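Local structure of maltose-binding protein MalE1 (Thermotoga maritima, 6DTU) at residues D57-V60 / D64-G67; E68-G73 / F95-K100; T48-G53 / N72-P77. The protein binds malto-oligosaccharides such as maltotetraose and probably passes them to a membrane transporter for uptake into the cell. All coordinates share one frame; numbering follows the deposited sequence.

Contact 1 (D57-V60 / D64-G67). With GLC (alpha-D-glucopyranose), chain C.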
ATOM      1  N   ASP A  57       4.644   5.860 -20.529  1.00 12.88           N
ATOM      2  CA  ASP A  57       4.971   4.544 -21.073  1.00 13.34           C
ATOM      3  C   ASP A  57       5.003   3.476 -19.994  1.00 12.03           C
ATOM      4  O   ASP A  57       4.729   2.308 -20.284  1.00 12.60           O
ATOM      5  CB  ASP A  57       6.311   4.603 -21.790  1.00 12.94           C
ATOM      6  CG  ASP A  57       6.348   5.722 -22.821  1.00 14.55           C
ATOM      7  OD1 ASP A  57       5.737   5.563 -23.895  1.00 15.35           O
ATOM      8  OD2 ASP A  57       6.961   6.791 -22.565  1.00 17.42           O
ATOM      9  N   ILE A  58       5.386   3.849 -18.775  1.00 11.93           N
ATOM     10  CA  ILE A  58       5.506   2.932 -17.648  1.00 10.78           C
ATOM     11  C   ILE A  58       4.889   3.603 -16.434  1.00 12.52           C
ATOM     12  O   ILE A  58       5.140   4.788 -16.189  1.00 12.74           O
ATOM     13  CB  ILE A  58       6.997   2.649 -17.387  1.00 12.45           C
ATOM     14  CG1 ILE A  58       7.624   1.889 -18.567  1.00 12.23           C
ATOM     15  CG2 ILE A  58       7.212   1.912 -16.083  1.00 12.84           C
ATOM     16  CD1 ILE A  58       9.156   1.796 -18.479  1.00 13.91           C
ATOM     17  N   ILE A  59       4.078   2.867 -15.674  1.00 14.05           N
ATOM     18  CA  ILE A  59       3.549   3.372 -14.413  1.00 12.01           C
ATOM     19  C   ILE A  59       4.016   2.454 -13.293  1.00 11.89           C
ATOM     20  O   ILE A  59       4.175   1.244 -13.473  1.00 14.39           O
ATOM     21  CB  ILE A  59       2.004   3.579 -14.406  1.00  9.00           C
ATOM     22  CG1 ILE A  59       1.276   2.244 -14.630  1.00 11.91           C
ATOM     23  CG2 ILE A  59       1.610   4.646 -15.414  1.00 13.01           C
ATOM     24  CD1 ILE A  59      -0.236   2.333 -14.459  1.00 14.24           C
ATOM     25  N   VAL A  60       4.231   3.042 -12.125  1.00 12.76           N
ATOM     26  CA  VAL A  60       4.668   2.305 -10.948  1.00 11.00           C
ATOM     27  C   VAL A  60       3.544   2.365  -9.927  1.00 14.10           C
ATOM     28  O   VAL A  60       3.066   3.451  -9.591  1.00 15.17           O
ATOM     29  CB  VAL A  60       5.974   2.885 -10.376  1.00 13.17           C
ATOM     30  CG1 VAL A  60       6.431   2.066  -9.184  1.00 12.17           C
ATOM     31  CG2 VAL A  60       7.070   2.995 -11.458  1.00 14.17           C
ATOM     32  N   ASP A  64      -3.240  -4.198  -6.881  1.00 12.36           N
ATOM     33  CA  ASP A  64      -4.702  -4.203  -6.969  1.00 11.89           C
ATOM     34  C   ASP A  64      -5.195  -3.539  -8.245  1.00 14.88           C
ATOM     35  O   ASP A  64      -6.334  -3.786  -8.651  1.00 14.90           O
ATOM     36  CB  ASP A  64      -5.355  -3.519  -5.759  1.00 14.34           C
ATOM     37  CG  ASP A  64      -4.976  -2.040  -5.632  1.00 15.44           C
ATOM     38  OD1 ASP A  64      -3.783  -1.781  -5.368  1.00 14.93           O
ATOM     39  OD2 ASP A  64      -5.864  -1.169  -5.783  1.00 14.63           O
ATOM     40  N   TRP A  65      -4.362  -2.723  -8.898  1.00 14.43           N
ATOM     41  CA  TRP A  65      -4.765  -2.075 -10.140  1.00 15.60           C
ATOM     42  C   TRP A  65      -4.839  -3.042 -11.315  1.00 15.14           C
ATOM     43  O   TRP A  65      -5.482  -2.716 -12.318  1.00 14.46           O
ATOM     44  CB  TRP A  65      -3.744  -1.018 -10.540  1.00 13.10           C
ATOM     45  CG  TRP A  65      -3.424   0.041  -9.545  1.00 12.06           C
ATOM     46  CD1 TRP A  65      -4.028   0.266  -8.336  1.00 12.36           C
ATOM     47  CD2 TRP A  65      -2.416   1.042  -9.693  1.00 13.22           C
ATOM     48  NE1 TRP A  65      -3.457   1.365  -7.724  1.00 13.61           N
ATOM     49  CE2 TRP A  65      -2.459   1.851  -8.534  1.00 14.60           C
ATOM     50  CE3 TRP A  65      -1.474   1.331 -10.694  1.00 13.17           C
ATOM     51  CZ2 TRP A  65      -1.602   2.951  -8.350  1.00 12.41           C
ATOM     52  CZ3 TRP A  65      -0.608   2.417 -10.502  1.00 13.86           C
ATOM     53  CH2 TRP A  65      -0.662   3.185  -9.328  1.00 11.79           C
ATOM     54  N   VAL A  66      -4.218  -4.223 -11.219  1.00 15.03           N
ATOM     55  CA  VAL A  66      -3.905  -5.008 -12.418  1.00 15.67           C
ATOM     56  C   VAL A  66      -5.170  -5.435 -13.159  1.00 15.25           C
ATOM     57  O   VAL A  66      -5.265  -5.285 -14.381  1.00 16.19           O
ATOM     58  CB  VAL A  66      -3.007  -6.213 -12.073  1.00 14.23           C
ATOM     59  CG1 VAL A  66      -2.931  -7.158 -13.247  1.00 16.14           C
ATOM     60  CG2 VAL A  66      -1.628  -5.763 -11.683  1.00 15.83           C
ATOM     61  N   GLY A  67      -6.134  -6.034 -12.451  1.00 15.64           N
ATOM     62  CA  GLY A  67      -7.314  -6.550 -13.135  1.00 16.20           C
ATOM     63  C   GLY A  67      -8.084  -5.489 -13.902  1.00 17.21           C
ATOM     64  O   GLY A  67      -8.430  -5.680 -15.070  1.00 17.97           O
TER
HETATM   65  C1  GLC C   3      -4.340   1.315  -1.801  1.00 13.65           C
HETATM   66  C2  GLC C   3      -4.562   0.861  -3.189  1.00 12.84           C
HETATM   67  C3  GLC C   3      -5.011   1.982  -4.075  1.00 13.47           C
HETATM   68  C4  GLC C   3      -6.267   2.597  -3.597  1.00 14.09           C
HETATM   69  C5  GLC C   3      -6.102   3.115  -2.147  1.00 14.09           C
HETATM   70  C6  GLC C   3      -7.317   3.562  -1.601  1.00 12.87           C
HETATM   71  O2  GLC C   3      -3.310   0.333  -3.711  1.00 14.74           O
HETATM   72  O3  GLC C   3      -5.205   1.479  -5.435  1.00 14.87           O
HETATM   73  O4  GLC C   3      -6.568   3.724  -4.466  1.00 14.08           O
HETATM   74  O5  GLC C   3      -5.574   1.934  -1.273  1.00 13.14           O
HETATM   75  O6  GLC C   3      -7.060   4.062  -0.306  1.00 17.47           O
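Val60 and Trp65 are the nearest backbone points of the two segments, their CA atoms 10.4 Å apart, so the contact is made by an indole ring reaching back to the strand that the chain has just left. Asp64 and Trp65 are part of the sugar pocket in a solute-binding fold of the maltose-binding type: strand 58-62, which runs parallel to strand 4-9 in the sheet, lies behind the ring, and the two residues follow it in the connection to helix 66-71. The benzo side of the Trp65 ring meets the strand obliquely. Trp65 CZ3 lies 4.0 Å from the methyl Ile59 CD1, while Trp65 CH2 comes to 3.7 Å from the carbonyl oxygen Val60 O. With Trp65 CG anti to the carbonyl carbon (chi1 -55°), the ring spans from these atoms to the sugar; Phe39, Met267 and Lys43 (a cation-pi contact) also lie against it, and a second glucose touches it. Its pyrrole N-H donates to the glucose: Trp65 NE1 to GLC O3 is 2.9 Å, with O3 in the ring plane but the bond bent to 138°. Asp64 grips the same sugar through two neighbouring hydroxyls, one for each carboxylate oxygen; GLC O2 donates to Asp64 OD1 at 2.7 Å. An alanine in place of Trp65 would probably leave GLC O3 without its N-H donor and open a gap beside Ile59. As matters stand, GLC O3 is donor and acceptor at once, taking the indole hydrogen and giving its own to Asp64 OD2 at 2.8 Å.

Contact 2 (E68-G73 / F95-K100)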
ATOM      1  N   GLU A  68      -8.356  -4.350 -13.261  1.00 14.40           N
ATOM      2  CA  GLU A  68      -9.052  -3.267 -13.950  1.00 15.62           C
ATOM      3  C   GLU A  68      -8.277  -2.810 -15.187  1.00 15.88           C
ATOM      4  O   GLU A  68      -8.853  -2.647 -16.268  1.00 16.23           O
ATOM      5  CB  GLU A  68      -9.290  -2.108 -12.984  1.00 16.35           C
ATOM      6  CG  GLU A  68      -9.990  -0.915 -13.626  1.00 18.51           C
ATOM      7  CD  GLU A  68     -10.118   0.274 -12.704  1.00 16.94           C
ATOM      8  OE1 GLU A  68      -9.434   0.324 -11.656  1.00 18.77           O
ATOM      9  OE2 GLU A  68     -10.898   1.186 -13.039  1.00 22.25           O
ATOM     10  N   LEU A  69      -6.968  -2.572 -15.046  1.00 15.64           N
ATOM     11  CA  LEU A  69      -6.212  -2.079 -16.187  1.00 16.66           C
ATOM     12  C   LEU A  69      -6.078  -3.129 -17.290  1.00 16.56           C
ATOM     13  O   LEU A  69      -6.079  -2.779 -18.475  1.00 17.21           O
ATOM     14  CB  LEU A  69      -4.861  -1.541 -15.734  1.00 14.00           C
ATOM     15  CG  LEU A  69      -4.953  -0.336 -14.803  1.00 14.77           C
ATOM     16  CD1 LEU A  69      -3.560   0.091 -14.367  1.00 13.85           C
ATOM     17  CD2 LEU A  69      -5.707   0.850 -15.408  1.00 18.97           C
ATOM     18  N   ALA A  70      -5.989  -4.412 -16.930  1.00 13.77           N
ATOM     19  CA  ALA A  70      -5.827  -5.457 -17.939  1.00 15.58           C
ATOM     20  C   ALA A  70      -7.109  -5.669 -18.730  1.00 18.64           C
ATOM     21  O   ALA A  70      -7.071  -5.801 -19.959  1.00 20.30           O
ATOM     22  CB  ALA A  70      -5.373  -6.757 -17.277  1.00 19.01           C
ATOM     23  N   VAL A  71      -8.255  -5.725 -18.045  1.00 16.75           N
ATOM     24  CA  VAL A  71      -9.511  -5.979 -18.749  1.00 20.49           C
ATOM     25  C   VAL A  71      -9.905  -4.788 -19.609  1.00 20.80           C
ATOM     26  O   VAL A  71     -10.617  -4.950 -20.609  1.00 23.03           O
ATOM     27  CB  VAL A  71     -10.649  -6.374 -17.792  1.00 22.66           C
ATOM     28  CG1 VAL A  71     -10.249  -7.565 -16.949  1.00 26.31           C
ATOM     29  CG2 VAL A  71     -11.068  -5.206 -16.948  1.00 20.21           C
ATOM     30  N   ASN A  72      -9.480  -3.581 -19.234  1.00 18.42           N
ATOM     31  CA  ASN A  72      -9.705  -2.396 -20.053  1.00 21.12           C
ATOM     32  C   ASN A  72      -8.696  -2.284 -21.191  1.00 19.28           C
ATOM     33  O   ASN A  72      -8.767  -1.323 -21.967  1.00 22.18           O
ATOM     34  CB  ASN A  72      -9.622  -1.115 -19.208  1.00 22.62           C
ATOM     35  CG  ASN A  72     -10.691  -1.030 -18.115  1.00 27.10           C
ATOM     36  OD1 ASN A  72     -11.685  -1.752 -18.124  1.00 28.92           O
ATOM     37  ND2 ASN A  72     -10.473  -0.126 -17.159  1.00 31.26           N
ATOM     38  N   GLY A  73      -7.755  -3.219 -21.288  1.00 19.58           N
ATOM     39  CA  GLY A  73      -6.772  -3.206 -22.355  1.00 15.94           C
ATOM     40  C   GLY A  73      -5.738  -2.099 -22.258  1.00 17.84           C
ATOM     41  O   GLY A  73      -5.170  -1.700 -23.283  1.00 19.99           O
ATOM     42  N   PHE A  95       0.793  -9.682  -9.789  1.00 13.13           N
ATOM     43  CA  PHE A  95       0.771  -8.857 -10.989  1.00 13.62           C
ATOM     44  C   PHE A  95       0.294  -9.610 -12.220  1.00 14.71           C
ATOM     45  O   PHE A  95       0.487  -9.134 -13.348  1.00 15.60           O
ATOM     46  CB  PHE A  95       2.137  -8.222 -11.215  1.00 15.39           C
ATOM     47  CG  PHE A  95       2.264  -6.919 -10.510  1.00 11.36           C
ATOM     48  CD1 PHE A  95       1.789  -5.767 -11.109  1.00 11.66           C
ATOM     49  CD2 PHE A  95       2.837  -6.845  -9.250  1.00 14.81           C
ATOM     50  CE1 PHE A  95       1.869  -4.553 -10.467  1.00 12.47           C
ATOM     51  CE2 PHE A  95       2.917  -5.621  -8.568  1.00 13.09           C
ATOM     52  CZ  PHE A  95       2.428  -4.467  -9.191  1.00 14.43           C
ATOM     53  N   SER A  96      -0.352 -10.747 -12.022  1.00 14.04           N
ATOM     54  CA  SER A  96      -0.870 -11.561 -13.105  1.00 12.31           C
ATOM     55  C   SER A  96      -2.392 -11.579 -13.103  1.00 13.12           C
ATOM     56  O   SER A  96      -3.023 -11.492 -12.048  1.00 15.92           O
ATOM     57  CB  SER A  96      -0.326 -12.976 -12.977  1.00 13.86           C
ATOM     58  OG  SER A  96       1.094 -12.955 -13.146  1.00 15.84           O
ATOM     59  N   TYR A  97      -2.975 -11.674 -14.299  1.00 15.41           N
ATOM     60  CA  TYR A  97      -4.429 -11.710 -14.417  1.00 16.36           C
ATOM     61  C   TYR A  97      -4.796 -12.399 -15.725  1.00 18.29           C
ATOM     62  O   TYR A  97      -4.167 -12.150 -16.757  1.00 18.77           O
ATOM     63  CB  TYR A  97      -5.019 -10.291 -14.384  1.00 19.39           C
ATOM     64  CG  TYR A  97      -6.535 -10.269 -14.411  1.00 17.34           C
ATOM     65  CD1 TYR A  97      -7.273 -10.365 -13.234  1.00 19.44           C
ATOM     66  CD2 TYR A  97      -7.229 -10.198 -15.616  1.00 19.05           C
ATOM     67  CE1 TYR A  97      -8.657 -10.358 -13.256  1.00 17.47           C
ATOM     68  CE2 TYR A  97      -8.599 -10.202 -15.643  1.00 21.27           C
ATOM     69  CZ  TYR A  97      -9.310 -10.277 -14.476  1.00 23.00           C
ATOM     70  OH  TYR A  97     -10.680 -10.281 -14.537  1.00 27.10           O
ATOM     71  N   GLY A  98      -5.804 -13.279 -15.668  1.00 17.55           N
ATOM     72  CA  GLY A  98      -6.257 -13.996 -16.853  1.00 21.57           C
ATOM     73  C   GLY A  98      -5.178 -14.791 -17.556  1.00 22.02           C
ATOM     74  O   GLY A  98      -5.202 -14.921 -18.788  1.00 26.70           O
ATOM     75  N   GLY A  99      -4.218 -15.324 -16.803  1.00 21.93           N
ATOM     76  CA  GLY A  99      -3.157 -16.147 -17.344  1.00 20.13           C
ATOM     77  C   GLY A  99      -1.913 -15.425 -17.815  1.00 20.69           C
ATOM     78  O   GLY A  99      -0.964 -16.087 -18.253  1.00 23.31           O
ATOM     79  N   LYS A 100      -1.872 -14.100 -17.752  1.00 19.91           N
ATOM     80  CA  LYS A 100      -0.735 -13.348 -18.263  1.00 19.98           C
ATOM     81  C   LYS A 100      -0.142 -12.469 -17.173  1.00 16.82           C
ATOM     82  O   LYS A 100      -0.840 -12.029 -16.263  1.00 15.82           O
ATOM     83  CB  LYS A 100      -1.151 -12.459 -19.430  1.00 19.80           C
ATOM     84  CG  LYS A 100      -1.735 -13.234 -20.622  1.00 22.45           C
ATOM     85  CD  LYS A 100      -2.151 -12.300 -21.740  1.00 23.00           C
ATOM     86  CE  LYS A 100      -2.792 -13.064 -22.879  1.00 31.65           C
ATOM     87  NZ  LYS A 100      -2.968 -12.218 -24.091  1.00 34.10           N
TER
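Ala70 and Tyr97 bring the two backbones closest, at 7.3 Å between their CA atoms, where the last turn of helix 66-71 passes beside a beta hairpin. On the hairpin side, strand 96-97 turns back into strand 100-109 through a type I' turn from Tyr97 to Lys100. The turn is closed by backbone bonds in both directions between those two residues, the shorter being Tyr97 N to Lys100 O at 2.9 Å. Gly98 and Gly99 sit at its corners with positive phi, and the backbone angles of Gly99 in particular call for glycine. The helix ends in a Schellman motif at Gly73, which also has positive phi and donates from its N to Ala70 O at 3.0 Å.

Across the gap a single aromatic ring does the touching. Tyr97 has its CG anti to the backbone N (chi1 -176°), which swings the ring out from the hairpin over to the helix. The CB of Ala70 lies 4.2 Å from Tyr97 CD2, near the root of the ring, and the Val71 methyl CG1 comes in obliquely farther out, only 3.4 Å from Tyr97 CE2. That is tight for two carbons. The same methyl, Val71 CG1, is also 3.7 Å from Tyr97 OH, so it sits beside the phenol end. Pro335 and Val66 also touch Tyr97. Methyl groups meet a phenol ring here, and the hydroxyl takes part as a van der Waals neighbour only; between these segments the packing is van der Waals in kind, and polar pairing plays no part.

Contact 3 (T48-G53 / N72-P77)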
ATOM      1  N   THR A  48      -7.638   8.076 -17.576  1.00 14.59           N
ATOM      2  CA  THR A  48      -8.038   9.193 -18.420  1.00 16.48           C
ATOM      3  C   THR A  48      -7.060   9.387 -19.579  1.00 15.54           C
ATOM      4  O   THR A  48      -7.478   9.539 -20.732  1.00 17.10           O
ATOM      5  CB  THR A  48      -8.096  10.479 -17.586  1.00 16.94           C
ATOM      6  OG1 THR A  48      -9.082  10.355 -16.553  1.00 20.17           O
ATOM      7  CG2 THR A  48      -8.456  11.669 -18.470  1.00 18.66           C
ATOM      8  N   ALA A  49      -5.756   9.383 -19.297  1.00 15.89           N
ATOM      9  CA  ALA A  49      -4.777   9.797 -20.294  1.00 17.43           C
ATOM     10  C   ALA A  49      -4.395   8.680 -21.268  1.00 15.91           C
ATOM     11  O   ALA A  49      -4.064   8.955 -22.426  1.00 17.95           O
ATOM     12  CB  ALA A  49      -3.520  10.340 -19.608  1.00 16.47           C
ATOM     13  N   ALA A  50      -4.360   7.429 -20.816  1.00 13.84           N
ATOM     14  CA  ALA A  50      -3.884   6.365 -21.700  1.00 15.25           C
ATOM     15  C   ALA A  50      -4.685   6.239 -22.990  1.00 17.22           C
ATOM     16  O   ALA A  50      -4.068   6.197 -24.069  1.00 17.28           O
ATOM     17  CB  ALA A  50      -3.707   5.042 -20.944  1.00 17.12           C
ATOM     18  N   PRO A  51      -6.020   6.204 -22.970  1.00 19.68           N
ATOM     19  CA  PRO A  51      -6.775   6.176 -24.237  1.00 18.73           C
ATOM     20  C   PRO A  51      -6.580   7.417 -25.101  1.00 20.32           C
ATOM     21  O   PRO A  51      -6.860   7.372 -26.304  1.00 23.83           O
ATOM     22  CB  PRO A  51      -8.232   6.053 -23.774  1.00 20.00           C
ATOM     23  CG  PRO A  51      -8.171   5.535 -22.387  1.00 17.88           C
ATOM     24  CD  PRO A  51      -6.908   6.112 -21.798  1.00 19.14           C
ATOM     25  N   GLU A  52      -6.161   8.535 -24.524  1.00 19.25           N
ATOM     26  CA  GLU A  52      -5.948   9.755 -25.284  1.00 21.49           C
ATOM     27  C   GLU A  52      -4.555   9.851 -25.868  1.00 20.73           C
ATOM     28  O   GLU A  52      -4.235  10.865 -26.504  1.00 25.16           O
ATOM     29  CB  GLU A  52      -6.214  10.983 -24.409  1.00 26.25           C
ATOM     30  CG  GLU A  52      -7.658  11.117 -23.988  1.00 24.71           C
ATOM     31  CD  GLU A  52      -8.588  11.263 -25.181  1.00 33.40           C
ATOM     32  OE1 GLU A  52      -8.318  12.128 -26.039  1.00 38.93           O
ATOM     33  OE2 GLU A  52      -9.578  10.509 -25.269  1.00 43.17           O
ATOM     34  N   GLY A  53      -3.726   8.827 -25.691  1.00 20.94           N
ATOM     35  CA  GLY A  53      -2.364   8.871 -26.171  1.00 19.76           C
ATOM     36  C   GLY A  53      -1.431   9.706 -25.336  1.00 18.77           C
ATOM     37  O   GLY A  53      -0.334  10.033 -25.805  1.00 21.08           O
ATOM     38  N   ASN A  72      -9.480  -3.581 -19.234  1.00 18.42           N
ATOM     39  CA  ASN A  72      -9.705  -2.396 -20.053  1.00 21.12           C
ATOM     40  C   ASN A  72      -8.696  -2.284 -21.191  1.00 19.28           C
ATOM     41  O   ASN A  72      -8.767  -1.323 -21.967  1.00 22.18           O
ATOM     42  CB  ASN A  72      -9.622  -1.115 -19.208  1.00 22.62           C
ATOM     43  CG  ASN A  72     -10.691  -1.030 -18.115  1.00 27.10           C
ATOM     44  OD1 ASN A  72     -11.685  -1.752 -18.124  1.00 28.92           O
ATOM     45  ND2 ASN A  72     -10.473  -0.126 -17.159  1.00 31.26           N
ATOM     46  N   GLY A  73      -7.755  -3.219 -21.288  1.00 19.58           N
ATOM     47  CA  GLY A  73      -6.772  -3.206 -22.355  1.00 15.94           C
ATOM     48  C   GLY A  73      -5.738  -2.099 -22.258  1.00 17.84           C
ATOM     49  O   GLY A  73      -5.170  -1.700 -23.283  1.00 19.99           O
ATOM     50  N   LEU A  74      -5.439  -1.620 -21.049  1.00 17.74           N
ATOM     51  CA  LEU A  74      -4.567  -0.464 -20.900  1.00 14.53           C
ATOM     52  C   LEU A  74      -3.132  -0.786 -20.494  1.00 15.75           C
ATOM     53  O   LEU A  74      -2.270   0.070 -20.673  1.00 14.99           O
ATOM     54  CB  LEU A  74      -5.141   0.523 -19.884  1.00 15.81           C
ATOM     55  CG  LEU A  74      -6.459   1.183 -20.274  1.00 18.14           C
ATOM     56  CD1 LEU A  74      -6.821   2.163 -19.200  1.00 19.31           C
ATOM     57  CD2 LEU A  74      -6.316   1.900 -21.610  1.00 19.40           C
ATOM     58  N   ILE A  75      -2.856  -1.958 -19.934  1.00 14.28           N
ATOM     59  CA  ILE A  75      -1.490  -2.359 -19.598  1.00 12.58           C
ATOM     60  C   ILE A  75      -1.160  -3.603 -20.402  1.00 13.22           C
ATOM     61  O   ILE A  75      -2.036  -4.418 -20.709  1.00 17.46           O
ATOM     62  CB  ILE A  75      -1.210  -2.541 -18.079  1.00 12.79           C
ATOM     63  CG1 ILE A  75      -2.256  -3.465 -17.442  1.00 13.12           C
ATOM     64  CG2 ILE A  75      -1.112  -1.185 -17.382  1.00 14.11           C
ATOM     65  CD1 ILE A  75      -1.959  -3.825 -16.002  1.00 14.63           C
ATOM     66  N   GLU A  76       0.122  -3.720 -20.784  1.00 14.06           N
ATOM     67  CA  GLU A  76       0.605  -4.676 -21.765  1.00 14.22           C
ATOM     68  C   GLU A  76       1.084  -5.957 -21.089  1.00 14.79           C
ATOM     69  O   GLU A  76       1.805  -5.901 -20.089  1.00 16.11           O
ATOM     70  CB  GLU A  76       1.763  -4.050 -22.528  1.00 14.12           C
ATOM     71  CG  GLU A  76       2.360  -4.888 -23.631  1.00 13.44           C
ATOM     72  CD  GLU A  76       1.451  -5.035 -24.852  1.00 17.09           C
ATOM     73  OE1 GLU A  76       0.421  -4.339 -24.925  1.00 16.38           O
ATOM     74  OE2 GLU A  76       1.803  -5.831 -25.765  1.00 18.40           O
ATOM     75  N   PRO A  77       0.740  -7.140 -21.606  1.00 15.02           N
ATOM     76  CA  PRO A  77       1.315  -8.364 -21.042  1.00 12.20           C
ATOM     77  C   PRO A  77       2.831  -8.363 -21.198  1.00 16.72           C
ATOM     78  O   PRO A  77       3.374  -7.863 -22.194  1.00 15.67           O
ATOM     79  CB  PRO A  77       0.681  -9.477 -21.884  1.00 15.28           C
ATOM     80  CG  PRO A  77      -0.550  -8.857 -22.481  1.00 16.66           C
ATOM     81  CD  PRO A  77      -0.173  -7.419 -22.725  1.00 15.70           C
TER
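Ala50 and Pro51, at the C-terminal end of helix 39-49, pack on Leu74 in the loop that follows helix 66-71. The backbones approach most closely at Ala50 and Leu74, with 6.9 Å between their CA atoms. One methyl of the leucine serves both partners: Leu74 CD2 lies 4.1 Å from Ala50 CB and 4.2 Å from Pro51 CG. These are ordinary van der Waals separations. The CB of Ala50 points toward the loop, whereas the proline presents the outer corner of its ring, and the Leu74 side chain meets that ring at about a right angle. Leu74 holds CG anti to its carbonyl carbon (chi1 -65°), and a chi2 of -177° sends CD1 out anti to CA, so the side branch CD2 is the methyl turned to Ala50 and Pro51.

Both sides of the contact belong to helix ends of the same kind. Helix 39-49 is finished by a Schellman motif with Gly53, of positive phi, as its C-prime residue: Gly53 N donates to Ala50 O at 3.1 Å, and Gln54 N reaches back to Ala49 O. The other helix stops in the same fashion at Gly73, just ahead of Leu74, so the leucine is the first side chain beyond one helix cap and lands against the cap of the other. Phe46 and Leu47 of helix 39-49 also touch the Leu74 side chain, extending the apolar patch up that helix. The loop is also joined to residues 268-270 by backbone hydrogen bonds of Leu74 with Ala270 and Glu76 with Val268, and Glu76 OE1 forms a salt bridge with Lys275.

Overall arrangement
The three contacts lie on the same side of the chain's centre, 10 to 12 Å apart between their own centres. Contacts 1 and 2 use helix 66-71 and reach the same mixed sheet; contact 1 lies at the sugar end of the helix region, contact 2 uses its closing turn, and contact 3 takes up the loop after it. Along the chain, contact 1 falls between the two segments of contact 3, and contact 2 follows contact 1. Contacts 2 and 3 share Asn72 and Gly73, and a probable hydrogen bond runs from Leu74 N to Leu69 O at 2.9 Å. The helix and the loop after it thus connect the glucose-binding residues with the hairpin and with helix 39-49.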